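Local coordinates for ribosomal-protein-alanine acetyltransferase (Clostridium acetobutylicum, PDB 3DNS) that probably acetylates the N-terminal alanine of ribosomal protein S5, this chain being the N-terminal GNAT-like domain of the longer enzyme, at residues A[94-108]-A[119-131]. Residues are numbered along the deposited sequence; the frame is centred on the assembly and turned at random.
Sequences TQPFVELGFAFEGII and KDEFLFGMDYKNY
The carbonyl oxygen of L123 is gripped twice, by E105 N at 2.7 Å and by G106 N at 3.2 Å, the mark of a classic beta bulge. The bulge shifts the register by one residue within the antiparallel hairpin of strands 103-114 and 117-127, which closes the GNAT-type sheet at its 103-114 edge. Beyond it, I108 N donates a hydrogen bond to E121 O at 2.7 Å, nearly in line with the C=O bond. The extended E105 side chain runs across G125, whose lack of a side chain leaves room, and its OE2 reaches K83 in a salt bridge and N85 in a hydrogen bond.

F97, F104, F122 and F124 form an aromatic cluster. F97 and F124, both buried, lie in an offset stack, centroids 4.2 Å apart and planes at 7°, and F97 also touches L68 of helix 61-78. Toward the more exposed side, F124 CE1 meets the face of F104 at a slant, over its centre, while F104 directs its CE1 edge nearly perpendicularly at the face of F122.

G101, in a Schellman motif, takes a positive phi (94°) easily, and its carbonyl oxygen accepts a hydrogen bond from N130 ND2 (2.9 Å). In a Met-aromatic contact, selenomethionine M126, bent at its last torsion (chi3 -66°), sets SE and CE over the F102 ring, CE 3.7 Å from the centroid.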
loop_
_atom_site.group_PDB
_atom_site.type_symbol
_atom_site.label_atom_id
_atom_site.label_comp_id
_atom_site.label_asym_id
_atom_site.label_seq_id
_atom_site.Cartn_x
_atom_site.Cartn_y
_atom_site.Cartn_z
ATOM N N THR A 94 -14.005 1.766 -10.022
ATOM C CA THR A 94 -14.375 1.127 -11.305
ATOM C C THR A 94 -14.340 2.120 -12.482
ATOM O O THR A 94 -14.443 1.758 -13.679
ATOM C CB THR A 94 -15.776 0.463 -11.215
ATOM O OG1 THR A 94 -16.784 1.468 -11.132
ATOM C CG2 THR A 94 -15.893 -0.427 -9.994
ATOM N N GLN A 95 -14.201 3.386 -12.132
ATOM C CA GLN A 95 -14.169 4.477 -13.089
ATOM C C GLN A 95 -13.059 4.317 -14.133
ATOM O O GLN A 95 -13.322 4.431 -15.349
ATOM C CB GLN A 95 -14.045 5.775 -12.296
ATOM C CG GLN A 95 -13.484 6.957 -13.030
ATOM C CD GLN A 95 -13.432 8.175 -12.141
ATOM O OE1 GLN A 95 -13.352 8.043 -10.912
ATOM N NE2 GLN A 95 -13.481 9.377 -12.741
ATOM N N PRO A 96 -11.816 4.020 -13.686
ATOM C CA PRO A 96 -10.763 3.879 -14.667
ATOM C C PRO A 96 -11.078 2.787 -15.684
ATOM O O PRO A 96 -10.771 2.933 -16.849
ATOM C CB PRO A 96 -9.526 3.501 -13.831
ATOM C CG PRO A 96 -9.830 3.941 -12.453
ATOM C CD PRO A 96 -11.323 3.768 -12.325
ATOM N N PHE A 97 -11.691 1.694 -15.245
ATOM C CA PHE A 97 -11.989 0.577 -16.140
ATOM C C PHE A 97 -13.002 0.981 -17.199
ATOM O O PHE A 97 -12.879 0.650 -18.401
ATOM C CB PHE A 97 -12.563 -0.592 -15.369
ATOM C CG PHE A 97 -11.576 -1.285 -14.525
ATOM C CD1 PHE A 97 -10.862 -2.355 -15.026
ATOM C CD2 PHE A 97 -11.371 -0.870 -13.192
ATOM C CE1 PHE A 97 -9.916 -2.992 -14.233
ATOM C CE2 PHE A 97 -10.448 -1.490 -12.413
ATOM C CZ PHE A 97 -9.719 -2.573 -12.924
ATOM N N VAL A 98 -14.042 1.661 -16.761
ATOM C CA VAL A 98 -15.119 2.058 -17.681
ATOM C C VAL A 98 -14.587 3.115 -18.683
ATOM O O VAL A 98 -14.905 3.088 -19.876
ATOM C CB VAL A 98 -16.402 2.483 -16.857
ATOM C CG1 VAL A 98 -17.558 2.941 -17.744
ATOM C CG2 VAL A 98 -16.858 1.292 -15.985
ATOM N N GLU A 99 -13.761 4.034 -18.204
ATOM C CA GLU A 99 -13.196 5.069 -19.074
ATOM C C GLU A 99 -12.198 4.519 -20.120
ATOM O O GLU A 99 -11.973 5.134 -21.160
ATOM C CB GLU A 99 -12.536 6.154 -18.207
ATOM C CG GLU A 99 -13.567 6.880 -17.344
ATOM C CD GLU A 99 -12.972 7.917 -16.401
ATOM O OE1 GLU A 99 -11.743 7.900 -16.173
ATOM O OE2 GLU A 99 -13.746 8.751 -15.883
ATOM N N LEU A 100 -11.574 3.375 -19.836
ATOM C CA LEU A 100 -10.668 2.768 -20.795
ATOM C C LEU A 100 -11.415 1.827 -21.755
ATOM O O LEU A 100 -10.825 1.320 -22.697
ATOM C CB LEU A 100 -9.554 2.036 -20.072
ATOM C CG LEU A 100 -8.581 2.910 -19.308
ATOM C CD1 LEU A 100 -7.658 2.008 -18.425
ATOM C CD2 LEU A 100 -7.730 3.726 -20.311
ATOM N N GLY A 101 -12.715 1.618 -21.539
ATOM C CA GLY A 101 -13.482 0.777 -22.424
ATOM C C GLY A 101 -13.643 -0.702 -22.050
ATOM O O GLY A 101 -14.101 -1.506 -22.889
ATOM N N PHE A 102 -13.301 -1.071 -20.822
ATOM C CA PHE A 102 -13.542 -2.450 -20.368
ATOM C C PHE A 102 -15.018 -2.713 -20.186
ATOM O O PHE A 102 -15.736 -1.853 -19.710
ATOM C CB PHE A 102 -12.916 -2.737 -19.014
ATOM C CG PHE A 102 -11.442 -2.816 -19.019
ATOM C CD1 PHE A 102 -10.809 -4.036 -19.117
ATOM C CD2 PHE A 102 -10.682 -1.680 -18.863
ATOM C CE1 PHE A 102 -9.449 -4.136 -19.139
ATOM C CE2 PHE A 102 -9.262 -1.771 -18.844
ATOM C CZ PHE A 102 -8.674 -3.017 -18.975
ATOM N N ALA A 103 -15.435 -3.928 -20.520
ATOM C CA ALA A 103 -16.785 -4.426 -20.199
ATOM C C ALA A 103 -16.836 -5.032 -18.767
ATOM O O ALA A 103 -15.905 -5.678 -18.301
ATOM C CB ALA A 103 -17.223 -5.476 -21.265
ATOM N N PHE A 104 -17.949 -4.810 -18.073
ATOM C CA PHE A 104 -18.274 -5.555 -16.860
ATOM C C PHE A 104 -18.795 -6.915 -17.299
ATOM O O PHE A 104 -19.850 -6.983 -17.932
ATOM C CB PHE A 104 -19.419 -4.840 -16.110
ATOM C CG PHE A 104 -18.965 -3.684 -15.231
ATOM C CD1 PHE A 104 -18.651 -3.891 -13.892
ATOM C CD2 PHE A 104 -18.906 -2.388 -15.725
ATOM C CE1 PHE A 104 -18.316 -2.816 -13.041
ATOM C CE2 PHE A 104 -18.530 -1.301 -14.865
ATOM C CZ PHE A 104 -18.250 -1.542 -13.532
ATOM N N GLU A 105 -18.074 -7.988 -17.018
ATOM C CA GLU A 105 -18.483 -9.296 -17.499
ATOM C C GLU A 105 -19.163 -10.106 -16.425
ATOM O O GLU A 105 -19.887 -11.033 -16.724
ATOM C CB GLU A 105 -17.324 -10.044 -18.168
ATOM C CG GLU A 105 -16.876 -9.286 -19.409
ATOM C CD GLU A 105 -15.934 -10.035 -20.328
ATOM O OE1 GLU A 105 -15.689 -9.476 -21.411
ATOM O OE2 GLU A 105 -15.461 -11.148 -20.013
ATOM N N GLY A 106 -18.984 -9.705 -15.194
ATOM C CA GLY A 106 -19.728 -10.306 -14.060
ATOM C C GLY A 106 -19.320 -9.833 -12.677
ATOM O O GLY A 106 -18.489 -8.955 -12.546
ATOM N N ILE A 107 -19.966 -10.399 -11.658
ATOM C CA ILE A 107 -19.672 -10.083 -10.275
ATOM C C ILE A 107 -19.543 -11.421 -9.588
ATOM O O ILE A 107 -20.447 -12.276 -9.614
ATOM C CB ILE A 107 -20.780 -9.238 -9.603
ATOM C CG1 ILE A 107 -20.842 -7.835 -10.221
ATOM C CG2 ILE A 107 -20.554 -9.081 -8.072
ATOM C CD1 ILE A 107 -22.184 -7.246 -10.061
ATOM N N ILE A 108 -18.353 -11.629 -9.044
ATOM C CA ILE A 108 -18.044 -12.823 -8.330
ATOM C C ILE A 108 -18.357 -12.494 -6.881
ATOM O O ILE A 108 -17.526 -11.887 -6.198
ATOM C CB ILE A 108 -16.520 -13.232 -8.457
ATOM C CG1 ILE A 108 -16.093 -13.303 -9.925
ATOM C CG2 ILE A 108 -16.324 -14.543 -7.809
ATOM C CD1 ILE A 108 -14.589 -13.393 -10.147
ATOM N N LYS A 119 -16.584 -10.237 0.873
ATOM C CA LYS A 119 -16.765 -9.165 -0.078
ATOM C C LYS A 119 -16.808 -9.717 -1.511
ATOM O O LYS A 119 -16.413 -10.875 -1.785
ATOM C CB LYS A 119 -15.659 -8.124 0.085
ATOM C CG LYS A 119 -15.793 -7.182 1.320
ATOM C CD LYS A 119 -14.424 -6.493 1.691
ATOM C CE LYS A 119 -13.617 -6.062 0.487
ATOM N NZ LYS A 119 -12.381 -5.202 0.729
ATOM N N ASP A 120 -17.292 -8.884 -2.424
ATOM C CA ASP A 120 -17.491 -9.270 -3.813
ATOM C C ASP A 120 -16.297 -8.790 -4.642
ATOM O O ASP A 120 -15.574 -7.873 -4.228
ATOM C CB ASP A 120 -18.773 -8.639 -4.358
ATOM C CG ASP A 120 -20.042 -9.089 -3.618
ATOM O OD1 ASP A 120 -20.061 -10.136 -2.894
ATOM O OD2 ASP A 120 -21.059 -8.394 -3.841
ATOM N N GLU A 121 -16.101 -9.447 -5.797
ATOM C CA GLU A 121 -15.209 -8.990 -6.851
ATOM C C GLU A 121 -15.912 -8.735 -8.197
ATOM O O GLU A 121 -16.816 -9.483 -8.636
ATOM C CB GLU A 121 -14.096 -10.025 -7.045
ATOM C CG GLU A 121 -13.095 -10.059 -5.921
ATOM C CD GLU A 121 -11.984 -11.049 -6.142
ATOM O OE1 GLU A 121 -12.306 -12.274 -6.242
ATOM O OE2 GLU A 121 -10.789 -10.615 -6.191
ATOM N N PHE A 122 -15.480 -7.681 -8.871
ATOM C CA PHE A 122 -15.869 -7.423 -10.261
ATOM C C PHE A 122 -15.053 -8.185 -11.215
ATOM O O PHE A 122 -13.854 -8.387 -10.978
ATOM C CB PHE A 122 -15.692 -5.962 -10.645
ATOM C CG PHE A 122 -16.657 -5.061 -10.002
ATOM C CD1 PHE A 122 -18.037 -5.270 -10.157
ATOM C CD2 PHE A 122 -16.229 -3.974 -9.306
ATOM C CE1 PHE A 122 -18.957 -4.399 -9.581
ATOM C CE2 PHE A 122 -17.122 -3.107 -8.754
ATOM C CZ PHE A 122 -18.489 -3.315 -8.866
ATOM N N LEU A 123 -15.694 -8.590 -12.322
ATOM C CA LEU A 123 -14.987 -9.201 -13.435
ATOM C C LEU A 123 -15.121 -8.266 -14.614
ATOM O O LEU A 123 -16.227 -8.046 -15.112
ATOM C CB LEU A 123 -15.539 -10.631 -13.733
ATOM C CG LEU A 123 -14.843 -11.444 -14.839
ATOM C CD1 LEU A 123 -13.400 -11.847 -14.429
ATOM C CD2 LEU A 123 -15.690 -12.717 -15.291
ATOM N N PHE A 124 -13.984 -7.714 -15.055
ATOM C CA PHE A 124 -13.917 -6.850 -16.248
ATOM C C PHE A 124 -13.296 -7.557 -17.439
ATOM O O PHE A 124 -12.427 -8.362 -17.262
ATOM C CB PHE A 124 -13.095 -5.621 -15.931
ATOM C CG PHE A 124 -13.754 -4.705 -15.009
ATOM C CD1 PHE A 124 -14.713 -3.836 -15.467
ATOM C CD2 PHE A 124 -13.388 -4.640 -13.697
ATOM C CE1 PHE A 124 -15.347 -2.970 -14.595
ATOM C CE2 PHE A 124 -14.030 -3.752 -12.825
ATOM C CZ PHE A 124 -15.002 -2.933 -13.281
ATOM N N GLY A 125 -13.686 -7.228 -18.665
ATOM C CA GLY A 125 -13.042 -7.862 -19.807
ATOM C C GLY A 125 -12.757 -6.885 -20.928
ATOM O O GLY A 125 -13.439 -5.857 -21.052
HETATM N N MSE A 126 -11.714 -7.194 -21.711
HETATM C CA MSE A 126 -11.377 -6.436 -22.906
HETATM C C MSE A 126 -10.709 -7.359 -23.904
HETATM O O MSE A 126 -9.828 -8.128 -23.559
HETATM C CB MSE A 126 -10.438 -5.264 -22.566
HETATM C CG MSE A 126 -9.939 -4.523 -23.764
HETATM SE SE MSE A 126 -8.918 -2.902 -23.337
HETATM C CE MSE A 126 -10.310 -1.800 -22.522
ATOM N N ASP A 127 -11.131 -7.268 -25.146
ATOM C CA ASP A 127 -10.446 -7.986 -26.232
ATOM C C ASP A 127 -9.573 -7.069 -27.101
ATOM O O ASP A 127 -9.650 -5.833 -26.982
ATOM C CB ASP A 127 -11.404 -8.890 -27.020
ATOM C CG ASP A 127 -12.384 -8.151 -27.831
ATOM O OD1 ASP A 127 -12.227 -6.945 -28.105
ATOM O OD2 ASP A 127 -13.359 -8.800 -28.213
ATOM N N TYR A 128 -8.713 -7.677 -27.930
ATOM C CA TYR A 128 -7.795 -6.928 -28.801
ATOM C C TYR A 128 -8.558 -5.945 -29.705
ATOM O O TYR A 128 -8.176 -4.773 -29.826
ATOM C CB TYR A 128 -6.940 -7.894 -29.654
ATOM C CG TYR A 128 -5.818 -7.270 -30.452
ATOM C CD1 TYR A 128 -4.504 -7.287 -29.976
ATOM C CD2 TYR A 128 -6.063 -6.692 -31.704
ATOM C CE1 TYR A 128 -3.471 -6.738 -30.698
ATOM C CE2 TYR A 128 -5.030 -6.125 -32.466
ATOM C CZ TYR A 128 -3.728 -6.149 -31.958
ATOM O OH TYR A 128 -2.698 -5.591 -32.694
ATOM N N LYS A 129 -9.618 -6.414 -30.342
ATOM C CA LYS A 129 -10.437 -5.554 -31.197
ATOM C C LYS A 129 -10.815 -4.266 -30.456
ATOM O O LYS A 129 -10.681 -3.151 -30.981
ATOM C CB LYS A 129 -11.713 -6.269 -31.528
ATOM C CG LYS A 129 -11.570 -7.339 -32.552
ATOM C CD LYS A 129 -12.915 -7.665 -33.225
ATOM C CE LYS A 129 -13.643 -8.865 -32.594
ATOM N NZ LYS A 129 -14.495 -9.562 -33.629
ATOM N N ASN A 130 -11.337 -4.458 -29.243
ATOM C CA ASN A 130 -11.706 -3.361 -28.320
ATOM C C ASN A 130 -10.500 -2.441 -28.051
ATOM O O ASN A 130 -10.553 -1.244 -28.323
ATOM C CB ASN A 130 -12.254 -3.945 -26.993
ATOM C CG ASN A 130 -12.769 -2.881 -26.026
ATOM O OD1 ASN A 130 -12.347 -1.701 -26.064
ATOM N ND2 ASN A 130 -13.656 -3.302 -25.119
ATOM N N TYR A 131 -9.415 -3.035 -27.576
ATOM C CA TYR A 131 -8.189 -2.318 -27.300
ATOM C C TYR A 131 -7.647 -1.518 -28.475
ATOM O O TYR A 131 -7.241 -0.376 -28.298
ATOM C CB TYR A 131 -7.102 -3.285 -26.842
ATOM C CG TYR A 131 -5.839 -2.586 -26.436
ATOM C CD1 TYR A 131 -4.692 -2.667 -27.212
ATOM C CD2 TYR A 131 -5.776 -1.835 -25.248
ATOM C CE1 TYR A 131 -3.503 -2.003 -26.812
ATOM C CE2 TYR A 131 -4.606 -1.192 -24.844
ATOM C CZ TYR A 131 -3.469 -1.262 -25.625
ATOM O OH TYR A 131 -2.309 -0.577 -25.249
#